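Local coordinates for spike protein P1 (Pseudoalteromonas phage pm2, PDB 2VVE) that serves as the receptor-binding spike at the fivefold vertices of the virion, its C-terminal part carrying the receptor-binding activity, at residues D11-I17 and A247-R253; P18-G22 and Y80-E86; I87-Y93 and F231-D237. All coordinates share one frame; numbering follows the deposited sequence. Where two conformers were deposited one is given.

How the contacts relate
Leaving the N terminus, the chain enters strand 11-19, whose first part pairs in contact 1 with the last strand, 245-253; that pairing closes a loop that takes in nearly the whole modelled chain. Strand 11-19 runs on into contact 2, where 18-22 meets 80-86 and closes a smaller loop nested within the first. Contacts 1 and 2 touch where Ala247 CB packs on Leu19 CD2. Residues 87-93 follow, and contact 3 joins them to 231-237, a loop also nested in that of contact 1 but in series with contact 2. Two consecutive family regions, the second jelly-roll domain and the spike P1 region that follows, are each tied internally before the chain returns to the first.

Contact 1: residues D11-I17 and A247-R253; sequences DVNSFQI and AQILMER
Asp11-Ile17 and Ala247-Arg253 pair as antiparallel strands whose axes approach to 4.6 Å, their directions 160° apart. The register holds from Asp11 opposite Arg253 to Ile17 opposite Ala247. Reciprocal N-H to O bonds join the hydrogen-bonded pairs; the shortest, Met251 N to Asn13 O, measures 2.8 Å. CA-H groups of Val12, Ser14, Gln16 and Glu252 lean on the facing carbonyls.

Phe15 and Ile249 meet on one face. Phe15 CG sits between the backbone N and the carbonyl carbon (chi1 61°), which carries the ring across to the partner strand. Ile249 CB lies over one face of the ring, toward its rim and 4.0 Å from the centroid, while Met251 CE meets the ring edge in plane, 3.7 Å from Phe15 CZ. Ile17 CD1 extends this row, 3.6 Å from Ile249 CG1.

On the other face, the chains of Gln16 and Gln248 bend, and Gln16 NE2 donates to Gln248 OE1 at 2.8 Å, tilted from the acceptor's carbonyl plane, the amide planes 36° apart. Gln16 NE2 also bonds to Gly61 O of the second subunit, and Ser14 OG to Ile46 O there. Glu252 OE2 is held by Asn73 N of that subunit and a salt bridge to Arg35. The last strand thus returns to pair with 11-17 of the second jelly-roll domain, completing an antiparallel sheet of 1-4-2-3 order with Ser14, Gln16 and Glu252 at a subunit interface.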
loop_
_atom_site.group_PDB
_atom_site.type_symbol
_atom_site.label_atom_id
_atom_site.label_comp_id
_atom_site.label_asym_id
_atom_site.label_seq_id
_atom_site.Cartn_x
_atom_site.Cartn_y
_atom_site.Cartn_z
ATOM N N ASP A 11 -33.507 -3.518 3.091
ATOM C CA ASP A 11 -33.080 -2.236 3.652
ATOM C C ASP A 11 -31.590 -2.158 3.924
ATOM O O ASP A 11 -30.986 -3.124 4.388
ATOM C CB ASP A 11 -33.832 -1.962 4.963
ATOM C CG ASP A 11 -35.167 -1.268 4.745
ATOM O OD1 ASP A 11 -35.797 -1.473 3.684
ATOM O OD2 ASP A 11 -35.589 -0.514 5.650
ATOM N N VAL A 12 -31.004 -0.995 3.612
ATOM C CA VAL A 12 -29.648 -0.660 4.046
ATOM C C VAL A 12 -29.729 0.448 5.083
ATOM O O VAL A 12 -30.562 1.359 4.977
ATOM C CB VAL A 12 -28.700 -0.211 2.895
ATOM C CG1 VAL A 12 -28.114 -1.409 2.182
ATOM C CG2 VAL A 12 -29.403 0.719 1.909
ATOM N N ASN A 13 -28.889 0.361 6.099
ATOM C CA ASN A 13 -28.811 1.403 7.113
ATOM C C ASN A 13 -27.338 1.599 7.435
ATOM O O ASN A 13 -26.650 0.627 7.755
ATOM C CB ASN A 13 -29.601 0.999 8.368
ATOM C CG ASN A 13 -29.814 2.168 9.341
ATOM O OD1 ASN A 13 -30.082 3.304 8.930
ATOM N ND2 ASN A 13 -29.702 1.885 10.637
ATOM N N SER A 14 -26.868 2.847 7.349
ATOM C CA SER A 14 -25.456 3.183 7.573
ATOM C C SER A 14 -25.328 4.089 8.791
ATOM O O SER A 14 -26.082 5.061 8.950
ATOM C CB SER A 14 -24.845 3.883 6.340
ATOM O OG SER A 14 -24.800 3.012 5.219
ATOM N N PHE A 15 -24.371 3.777 9.655
ATOM C CA PHE A 15 -24.228 4.535 10.894
ATOM C C PHE A 15 -22.864 4.297 11.513
ATOM O O PHE A 15 -22.073 3.512 11.001
ATOM C CB PHE A 15 -25.355 4.174 11.877
ATOM C CG PHE A 15 -25.369 2.721 12.281
ATOM C CD1 PHE A 15 -24.724 2.297 13.443
ATOM C CD2 PHE A 15 -26.030 1.768 11.495
ATOM C CE1 PHE A 15 -24.733 0.937 13.814
ATOM C CE2 PHE A 15 -26.028 0.411 11.857
ATOM C CZ PHE A 15 -25.392 0.004 13.016
ATOM N N GLN A 16 -22.596 4.992 12.608
ATOM C CA GLN A 16 -21.306 4.900 13.290
ATOM C C GLN A 16 -21.514 4.359 14.691
ATOM O O GLN A 16 -22.473 4.745 15.374
ATOM C CB GLN A 16 -20.613 6.270 13.349
ATOM C CG GLN A 16 -20.075 6.802 11.988
ATOM C CD GLN A 16 -21.181 7.173 10.998
ATOM O OE1 GLN A 16 -22.128 7.876 11.347
ATOM N NE2 GLN A 16 -21.066 6.688 9.760
ATOM N N ILE A 17 -20.622 3.469 15.120
ATOM C CA ILE A 17 -20.649 2.982 16.509
ATOM C C ILE A 17 -19.471 3.548 17.308
ATOM O O ILE A 17 -18.312 3.445 16.872
ATOM C CB ILE A 17 -20.637 1.442 16.593
ATOM C CG1 ILE A 17 -21.974 0.858 16.115
ATOM C CG2 ILE A 17 -20.334 0.969 18.038
ATOM C CD1 ILE A 17 -21.902 -0.640 15.780
ATOM N N ALA A 247 -16.509 3.162 14.581
ATOM C CA ALA A 247 -16.581 2.105 13.571
ATOM C C ALA A 247 -17.672 2.445 12.572
ATOM O O ALA A 247 -18.756 2.875 12.954
ATOM C CB ALA A 247 -16.862 0.757 14.226
ATOM N N GLN A 248 -17.361 2.288 11.292
ATOM C CA GLN A 248 -18.305 2.585 10.212
ATOM C C GLN A 248 -19.090 1.319 9.931
ATOM O O GLN A 248 -18.483 0.260 9.750
ATOM C CB GLN A 248 -17.530 3.012 8.949
ATOM C CG GLN A 248 -16.639 4.253 9.119
ATOM C CD GLN A 248 -17.447 5.494 9.453
ATOM O OE1 GLN A 248 -18.569 5.671 8.963
ATOM N NE2 GLN A 248 -16.882 6.366 10.297
ATOM N N ILE A 249 -20.422 1.414 9.890
ATOM C CA ILE A 249 -21.274 0.246 9.693
ATOM C C ILE A 249 -22.276 0.473 8.585
ATOM O O ILE A 249 -22.992 1.459 8.581
ATOM C CB ILE A 249 -22.105 -0.140 10.975
ATOM C CG1 ILE A 249 -21.284 -0.025 12.265
ATOM C CG2 ILE A 249 -22.793 -1.529 10.796
ATOM C CD1 ILE A 249 -20.133 -1.022 12.398
ATOM N N LEU A 250 -22.287 -0.446 7.635
ATOM C CA LEU A 250 -23.385 -0.576 6.688
ATOM C C LEU A 250 -24.064 -1.898 7.017
ATOM O O LEU A 250 -23.437 -2.963 6.943
ATOM C CB LEU A 250 -22.856 -0.551 5.247
ATOM C CG LEU A 250 -23.966 -0.729 4.204
ATOM C CD1 LEU A 250 -23.763 0.235 3.061
ATOM C CD2 LEU A 250 -24.055 -2.170 3.713
ATOM N N MET A 251 -25.337 -1.818 7.406
ATOM C CA MET A 251 -26.110 -2.983 7.791
ATOM C C MET A 251 -27.219 -3.249 6.778
ATOM O O MET A 251 -27.901 -2.318 6.336
ATOM C CB MET A 251 -26.746 -2.727 9.161
ATOM C CG MET A 251 -27.490 -3.923 9.678
ATOM S SD MET A 251 -28.116 -3.619 11.333
ATOM C CE MET A 251 -26.602 -3.450 12.262
ATOM N N GLU A 252 -27.419 -4.524 6.456
ATOM C CA GLU A 252 -28.521 -4.965 5.596
ATOM C C GLU A 252 -29.461 -5.896 6.361
ATOM O O GLU A 252 -29.023 -6.801 7.069
ATOM C CB GLU A 252 -27.993 -5.661 4.345
ATOM C CG GLU A 252 -26.845 -4.873 3.679
ATOM C CD GLU A 252 -26.247 -5.587 2.479
ATOM O OE1 GLU A 252 -26.564 -6.768 2.261
ATOM O OE2 GLU A 252 -25.475 -4.945 1.751
ATOM N N ARG A 253 -30.754 -5.641 6.217
ATOM C CA ARG A 253 -31.796 -6.362 6.953
ATOM C C ARG A 253 -32.980 -6.711 6.055
ATOM O O ARG A 253 -33.234 -6.028 5.055
ATOM C CB ARG A 253 -32.298 -5.521 8.133
ATOM C CG ARG A 253 -31.278 -5.316 9.259
ATOM C CD ARG A 253 -31.840 -4.431 10.356
ATOM N NE ARG A 253 -32.083 -3.080 9.866
ATOM C CZ ARG A 253 -32.716 -2.131 10.546
ATOM N NH1 ARG A 253 -33.190 -2.376 11.763
ATOM N NH2 ARG A 253 -32.879 -0.936 9.996
#

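Contact 2: residues P18-G22 and Y80-E86; sequences PLRDG and YWVSDEE
Tyr80 OH is gripped from two directions: Arg20 N donates to it at 2.9 Å in an almost straight bond (177°), and a water 2.7 Å away links Tyr80 OH to Pro18 O. With its CG between the backbone N and the carbonyl carbon (chi1 75°), the tyrosine reaches across to the turn, and Leu19 CD2 covers one ring face 3.8 Å from the centroid. Arg20 O approaches the edge of the same ring.

Further along, Gly22 N bonds to Ser83 O at 2.7 Å, nearly in line with the carbonyl. A water accepts from Val82 N and lies within hydrogen-bonding distance of Arg20 O and Gly22 O. Here strand 11-19 leaves one sheet of the second jelly-roll domain and turns toward strand 24-27, which pairs with strand 78-81 in the other. Ser83 begins an ST turn, its OG accepting from Glu85 N. Trp81 NE1 donates to Asp84 OD1, which lies in the plane of the indole, while the N-H comes to the carboxylate from above its plane. That indole lays its CD1 3.5 Å from Gly22 C.

One water joins Asp21 OD2 to Asp84 O; another donates to Asp21 OD1 and, weakly, to Glu86 O, and Asp21 OD1 also makes a salt bridge to Arg24. The extended chain of Arg20 takes NH1 to Pro239 O.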
loop_
_atom_site.group_PDB
_atom_site.type_symbol
_atom_site.label_atom_id
_atom_site.label_comp_id
_atom_site.label_asym_id
_atom_site.label_seq_id
_atom_site.Cartn_x
_atom_site.Cartn_y
_atom_site.Cartn_z
ATOM N N PRO A 18 -19.760 4.138 18.483
ATOM C CA PRO A 18 -18.672 4.622 19.323
ATOM C C PRO A 18 -17.961 3.443 19.968
ATOM O O PRO A 18 -18.585 2.643 20.668
ATOM C CB PRO A 18 -19.384 5.476 20.377
ATOM C CG PRO A 18 -20.744 4.849 20.497
ATOM C CD PRO A 18 -21.083 4.357 19.108
ATOM N N LEU A 19 -16.666 3.319 19.696
ATOM C CA LEU A 19 -15.880 2.228 20.271
ATOM C C LEU A 19 -15.325 2.624 21.644
ATOM O O LEU A 19 -14.553 3.574 21.753
ATOM C CB LEU A 19 -14.738 1.850 19.333
ATOM C CG LEU A 19 -15.115 1.324 17.940
ATOM C CD1 LEU A 19 -13.879 1.279 17.053
ATOM C CD2 LEU A 19 -15.755 -0.066 18.043
ATOM N N ARG A 20 -15.730 1.902 22.689
ATOM C CA ARG A 20 -15.324 2.269 24.039
ATOM C C ARG A 20 -14.478 1.142 24.647
ATOM O O ARG A 20 -14.022 0.269 23.918
ATOM C CB ARG A 20 -16.548 2.672 24.871
ATOM C CG ARG A 20 -17.333 3.811 24.208
ATOM C CD ARG A 20 -18.337 4.463 25.146
ATOM N NE ARG A 20 -19.013 5.585 24.489
ATOM C CZ ARG A 20 -18.516 6.818 24.373
ATOM N NH1 ARG A 20 -17.321 7.125 24.876
ATOM N NH2 ARG A 20 -19.216 7.757 23.744
ATOM N N ASP A 21 -14.244 1.180 25.954
ATOM C CA ASP A 21 -13.248 0.313 26.580
ATOM C C ASP A 21 -13.786 -1.020 27.088
ATOM O O ASP A 21 -14.962 -1.146 27.447
ATOM C CB ASP A 21 -12.572 1.044 27.749
ATOM C CG ASP A 21 -13.575 1.484 28.815
ATOM O OD1 ASP A 21 -14.574 2.157 28.467
ATOM O OD2 ASP A 21 -13.376 1.149 29.990
ATOM N N GLY A 22 -12.891 -1.992 27.177
ATOM C CA GLY A 22 -13.268 -3.341 27.611
ATOM C C GLY A 22 -14.048 -4.082 26.537
ATOM O O GLY A 22 -14.254 -3.567 25.438
ATOM N N TYR A 80 -16.751 -6.799 20.633
ATOM C CA TYR A 80 -15.484 -6.216 20.229
ATOM C C TYR A 80 -14.624 -5.868 21.453
ATOM O O TYR A 80 -15.138 -5.746 22.569
ATOM C CB TYR A 80 -15.676 -4.969 19.337
ATOM C CG TYR A 80 -16.132 -3.729 20.094
ATOM C CD1 TYR A 80 -17.484 -3.432 20.220
ATOM C CD2 TYR A 80 -15.208 -2.863 20.673
ATOM C CE1 TYR A 80 -17.919 -2.288 20.924
ATOM C CE2 TYR A 80 -15.629 -1.712 21.395
ATOM C CZ TYR A 80 -16.989 -1.446 21.509
ATOM O OH TYR A 80 -17.439 -0.342 22.202
ATOM N N TRP A 81 -13.321 -5.721 21.214
ATOM C CA TRP A 81 -12.398 -5.090 22.159
ATOM C C TRP A 81 -11.383 -4.253 21.379
ATOM O O TRP A 81 -10.860 -4.709 20.348
ATOM C CB TRP A 81 -11.666 -6.156 22.982
ATOM C CG TRP A 81 -10.734 -5.587 24.030
ATOM C CD1 TRP A 81 -11.018 -5.380 25.343
ATOM C CD2 TRP A 81 -9.371 -5.163 23.842
ATOM N NE1 TRP A 81 -9.920 -4.846 25.999
ATOM C CE2 TRP A 81 -8.899 -4.701 25.095
ATOM C CE3 TRP A 81 -8.508 -5.121 22.738
ATOM C CZ2 TRP A 81 -7.601 -4.219 25.275
ATOM C CZ3 TRP A 81 -7.215 -4.628 22.921
ATOM C CH2 TRP A 81 -6.776 -4.186 24.182
ATOM N N VAL A 82 -11.108 -3.041 21.860
ATOM C CA VAL A 82 -10.066 -2.190 21.262
ATOM C C VAL A 82 -9.073 -1.670 22.296
ATOM O O VAL A 82 -7.931 -1.365 21.970
ATOM C CB VAL A 82 -10.643 -0.980 20.457
ATOM C CG1 VAL A 82 -11.412 -1.462 19.228
ATOM C CG2 VAL A 82 -11.509 -0.070 21.345
ATOM N N SER A 83 -9.520 -1.562 23.544
ATOM C CA SER A 83 -8.737 -0.852 24.556
ATOM C C SER A 83 -9.294 -1.066 25.960
ATOM O O SER A 83 -10.491 -1.260 26.124
ATOM C CB SER A 83 -8.719 0.649 24.235
ATOM O OG SER A 83 -8.076 1.366 25.263
ATOM N N ASP A 84 -8.412 -1.025 26.959
ATOM C CA ASP A 84 -8.830 -0.999 28.369
ATOM C C ASP A 84 -8.724 0.385 29.016
ATOM O O ASP A 84 -8.894 0.516 30.225
ATOM C CB ASP A 84 -8.046 -2.019 29.194
ATOM C CG ASP A 84 -8.432 -3.445 28.877
ATOM O OD1 ASP A 84 -9.644 -3.739 28.705
ATOM O OD2 ASP A 84 -7.510 -4.277 28.810
ATOM N N GLU A 85 -8.462 1.406 28.204
ATOM C CA GLU A 85 -8.352 2.794 28.685
ATOM C C GLU A 85 -9.737 3.395 28.910
ATOM O O GLU A 85 -10.496 3.565 27.952
ATOM C CB GLU A 85 -7.590 3.649 27.663
ATOM C CG GLU A 85 -6.079 3.449 27.668
ATOM C CD GLU A 85 -5.424 4.000 28.931
ATOM O OE1 GLU A 85 -5.465 5.235 29.150
ATOM O OE2 GLU A 85 -4.868 3.194 29.706
ATOM N N GLU A 86 -10.057 3.727 30.163
ATOM C CA GLU A 86 -11.377 4.258 30.512
ATOM C C GLU A 86 -11.574 5.678 29.988
ATOM O O GLU A 86 -12.644 6.025 29.493
ATOM C CB GLU A 86 -11.601 4.219 32.027
ATOM C CG GLU A 86 -11.830 2.807 32.561
ATOM C CD GLU A 86 -12.095 2.783 34.059
ATOM O OE1 GLU A 86 -12.887 3.624 34.542
ATOM O OE2 GLU A 86 -11.513 1.918 34.748
HETATM O O HOH W 1 -19.895 0.558 21.735
HETATM O O HOH W 2 -12.638 -1.913 23.976
HETATM O O HOH W 3 -11.389 -0.276 31.000
HETATM O O HOH W 4 -13.798 4.253 26.957
#

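Contact 3: residues I87-Y93 and F231-D237; sequences IRVFKEY and FIEVYSD
Val234 O takes two donors from 87-93: Phe90 N at 2.7 Å and, weakly, Lys91 N at 3.4 Å. Phe90 and Lys91 thus both lie opposite Val234, a classic beta bulge that shifts the register by one. Val234 N is satisfied in turn by Lys91 O, at 2.8 Å and almost straight (177°). Toward Asp237, Arg88 and Ser236 exchange reciprocal backbone bonds. Toward Phe231, where Ile232 and Glu233 form a second classic bulge against Arg134, Tyr93 N is shared between Phe231 O and, weakly, Ile232 O; a water donates to both Ile232 O and Tyr93 O.

Several polar ends find their partners elsewhere. Ser236 OG bonds to Ser130 O and Asp238 N, Asp237 OD1 makes a salt bridge to Lys132, and Arg88 NE donates to Leu241 O. Glu233, its CG anti to the backbone N (chi1 -170°), crosses Val89 at about a right angle and places OE2 3.4 Å from Val89 CG2.

Ile87 CD1 reaches Tyr235 CD1 at 3.8 Å, while Tyr93 and Phe231 lie alongside each other, with Phe231 O in plane at the tyrosine edge. Strand 88-91 is an outer strand of a four-stranded antiparallel sheet within the chain, and 229-236 lies between it and strand 129-137. Phe90 packs on Leu131 of that strand and on Phe116 and Ile118 of strand 116-120, while helix 239-242 touches Ile87, Phe90 and Ser236.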
loop_
_atom_site.group_PDB
_atom_site.type_symbol
_atom_site.label_atom_id
_atom_site.label_comp_id
_atom_site.label_asym_id
_atom_site.label_seq_id
_atom_site.Cartn_x
_atom_site.Cartn_y
_atom_site.Cartn_z
ATOM N N ILE A 87 -10.533 6.489 30.099
ATOM C CA ILE A 87 -10.563 7.848 29.553
ATOM C C ILE A 87 -9.456 8.057 28.506
ATOM O O ILE A 87 -8.760 7.109 28.141
ATOM C CB ILE A 87 -10.525 8.908 30.676
ATOM C CG1 ILE A 87 -9.212 8.832 31.466
ATOM C CG2 ILE A 87 -11.732 8.733 31.613
ATOM C CD1 ILE A 87 -8.817 10.157 32.107
ATOM N N ARG A 88 -9.305 9.281 28.003
ATOM C CA ARG A 88 -8.232 9.545 27.062
ATOM C C ARG A 88 -7.147 10.334 27.755
ATOM O O ARG A 88 -7.369 11.478 28.142
ATOM C CB ARG A 88 -8.713 10.290 25.811
ATOM C CG ARG A 88 -7.590 10.527 24.806
ATOM C CD ARG A 88 -8.075 10.720 23.377
ATOM N NE ARG A 88 -8.785 9.552 22.856
ATOM C CZ ARG A 88 -8.202 8.457 22.367
ATOM N NH1 ARG A 88 -8.955 7.462 21.925
ATOM N NH2 ARG A 88 -6.878 8.348 22.318
ATOM N N VAL A 89 -5.982 9.713 27.924
ATOM C CA VAL A 89 -4.819 10.417 28.457
ATOM C C VAL A 89 -3.888 10.740 27.299
ATOM O O VAL A 89 -3.407 9.837 26.607
ATOM C CB VAL A 89 -4.074 9.580 29.530
ATOM C CG1 VAL A 89 -2.834 10.332 30.037
ATOM C CG2 VAL A 89 -5.008 9.252 30.685
ATOM N N PHE A 90 -3.651 12.031 27.085
ATOM C CA PHE A 90 -2.836 12.466 25.965
ATOM C C PHE A 90 -1.360 12.367 26.298
ATOM O O PHE A 90 -0.579 11.807 25.526
ATOM C CB PHE A 90 -3.213 13.880 25.543
ATOM C CG PHE A 90 -4.580 13.979 24.922
ATOM C CD1 PHE A 90 -4.809 13.483 23.646
ATOM C CD2 PHE A 90 -5.634 14.570 25.618
ATOM C CE1 PHE A 90 -6.062 13.573 23.066
ATOM C CE2 PHE A 90 -6.904 14.671 25.040
ATOM C CZ PHE A 90 -7.118 14.168 23.763
ATOM N N LYS A 91 -0.990 12.916 27.455
ATOM C CA LYS A 91 0.391 12.953 27.896
ATOM C C LYS A 91 0.432 12.997 29.412
ATOM O O LYS A 91 -0.506 13.482 30.072
ATOM C CB LYS A 91 1.104 14.217 27.374
ATOM C CG LYS A 91 1.469 14.232 25.903
ATOM C CD LYS A 91 2.658 13.319 25.586
ATOM C CE LYS A 91 2.931 13.341 24.091
ATOM N NZ LYS A 91 3.833 12.246 23.614
ATOM N N GLU A 92 1.522 12.479 29.960
ATOM C CA GLU A 92 1.890 12.756 31.347
ATOM C C GLU A 92 3.302 13.292 31.316
ATOM O O GLU A 92 4.179 12.698 30.688
ATOM C CB GLU A 92 1.795 11.503 32.216
ATOM C CG GLU A 92 0.386 10.960 32.342
ATOM C CD GLU A 92 0.334 9.616 33.028
ATOM O OE1 GLU A 92 0.469 9.575 34.267
ATOM O OE2 GLU A 92 0.148 8.606 32.324
ATOM N N TYR A 93 3.516 14.432 31.966
ATOM C CA TYR A 93 4.833 15.046 31.995
ATOM C C TYR A 93 5.390 15.083 33.409
ATOM O O TYR A 93 4.661 15.361 34.368
ATOM C CB TYR A 93 4.773 16.471 31.455
ATOM C CG TYR A 93 4.362 16.596 30.012
ATOM C CD1 TYR A 93 5.260 16.302 28.980
ATOM C CD2 TYR A 93 3.091 17.059 29.668
ATOM C CE1 TYR A 93 4.892 16.446 27.637
ATOM C CE2 TYR A 93 2.715 17.205 28.331
ATOM C CZ TYR A 93 3.619 16.895 27.326
ATOM O OH TYR A 93 3.255 17.036 26.004
ATOM N N PHE A 231 2.675 20.106 33.751
ATOM C CA PHE A 231 1.441 19.439 33.312
ATOM C C PHE A 231 1.497 17.950 33.650
ATOM O O PHE A 231 1.822 17.110 32.813
ATOM C CB PHE A 231 1.165 19.667 31.818
ATOM C CG PHE A 231 0.795 21.084 31.485
ATOM C CD1 PHE A 231 -0.534 21.447 31.323
ATOM C CD2 PHE A 231 1.778 22.060 31.357
ATOM C CE1 PHE A 231 -0.887 22.776 31.028
ATOM C CE2 PHE A 231 1.443 23.387 31.067
ATOM C CZ PHE A 231 0.108 23.745 30.896
ATOM N N ILE A 232 1.188 17.641 34.907
ATOM C CA ILE A 232 1.231 16.268 35.423
ATOM C C ILE A 232 0.497 15.258 34.511
ATOM O O ILE A 232 1.028 14.180 34.186
ATOM C CB ILE A 232 0.675 16.225 36.875
ATOM C CG1 ILE A 232 1.548 17.088 37.811
ATOM C CG2 ILE A 232 0.543 14.791 37.376
ATOM C CD1 ILE A 232 2.997 16.605 37.936
ATOM N N GLU A 233 -0.707 15.629 34.081
ATOM C CA GLU A 233 -1.507 14.803 33.189
ATOM C C GLU A 233 -2.355 15.701 32.292
ATOM O O GLU A 233 -2.955 16.648 32.768
ATOM C CB GLU A 233 -2.411 13.888 34.020
ATOM C CG GLU A 233 -3.124 12.802 33.229
ATOM C CD GLU A 233 -4.242 12.138 34.022
ATOM O OE1 GLU A 233 -4.488 12.535 35.189
ATOM O OE2 GLU A 233 -4.878 11.221 33.467
ATOM N N VAL A 234 -2.355 15.428 30.991
ATOM C CA VAL A 234 -3.270 16.088 30.059
ATOM C C VAL A 234 -4.224 15.005 29.543
ATOM O O VAL A 234 -3.785 13.971 29.014
ATOM C CB VAL A 234 -2.538 16.775 28.884
ATOM C CG1 VAL A 234 -3.555 17.500 27.975
ATOM C CG2 VAL A 234 -1.455 17.749 29.412
ATOM N N TYR A 235 -5.522 15.250 29.694
ATOM C CA TYR A 235 -6.521 14.191 29.486
ATOM C C TYR A 235 -7.885 14.760 29.144
ATOM O O TYR A 235 -8.097 15.973 29.165
ATOM C CB TYR A 235 -6.628 13.322 30.755
ATOM C CG TYR A 235 -7.189 14.055 31.956
ATOM C CD1 TYR A 235 -8.555 13.984 32.269
ATOM C CD2 TYR A 235 -6.369 14.845 32.768
ATOM C CE1 TYR A 235 -9.083 14.670 33.354
ATOM C CE2 TYR A 235 -6.895 15.536 33.863
ATOM C CZ TYR A 235 -8.253 15.440 34.147
ATOM O OH TYR A 235 -8.776 16.126 35.222
ATOM N N SER A 236 -8.817 13.865 28.835
ATOM C CA SER A 236 -10.211 14.241 28.717
ATOM C C SER A 236 -11.058 13.086 29.232
ATOM O O SER A 236 -10.775 11.933 28.920
ATOM C CB SER A 236 -10.560 14.537 27.259
ATOM O OG SER A 236 -11.939 14.864 27.115
ATOM N N ASP A 237 -12.074 13.401 30.029
ATOM C CA ASP A 237 -13.085 12.403 30.401
ATOM C C ASP A 237 -14.416 12.700 29.713
ATOM O O ASP A 237 -15.443 12.122 30.047
ATOM C CB ASP A 237 -13.236 12.264 31.917
ATOM C CG ASP A 237 -13.254 13.592 32.636
ATOM O OD1 ASP A 237 -13.674 14.612 32.045
ATOM O OD2 ASP A 237 -12.838 13.607 33.809
HETATM O O HOH W 5 2.956 12.967 35.575
#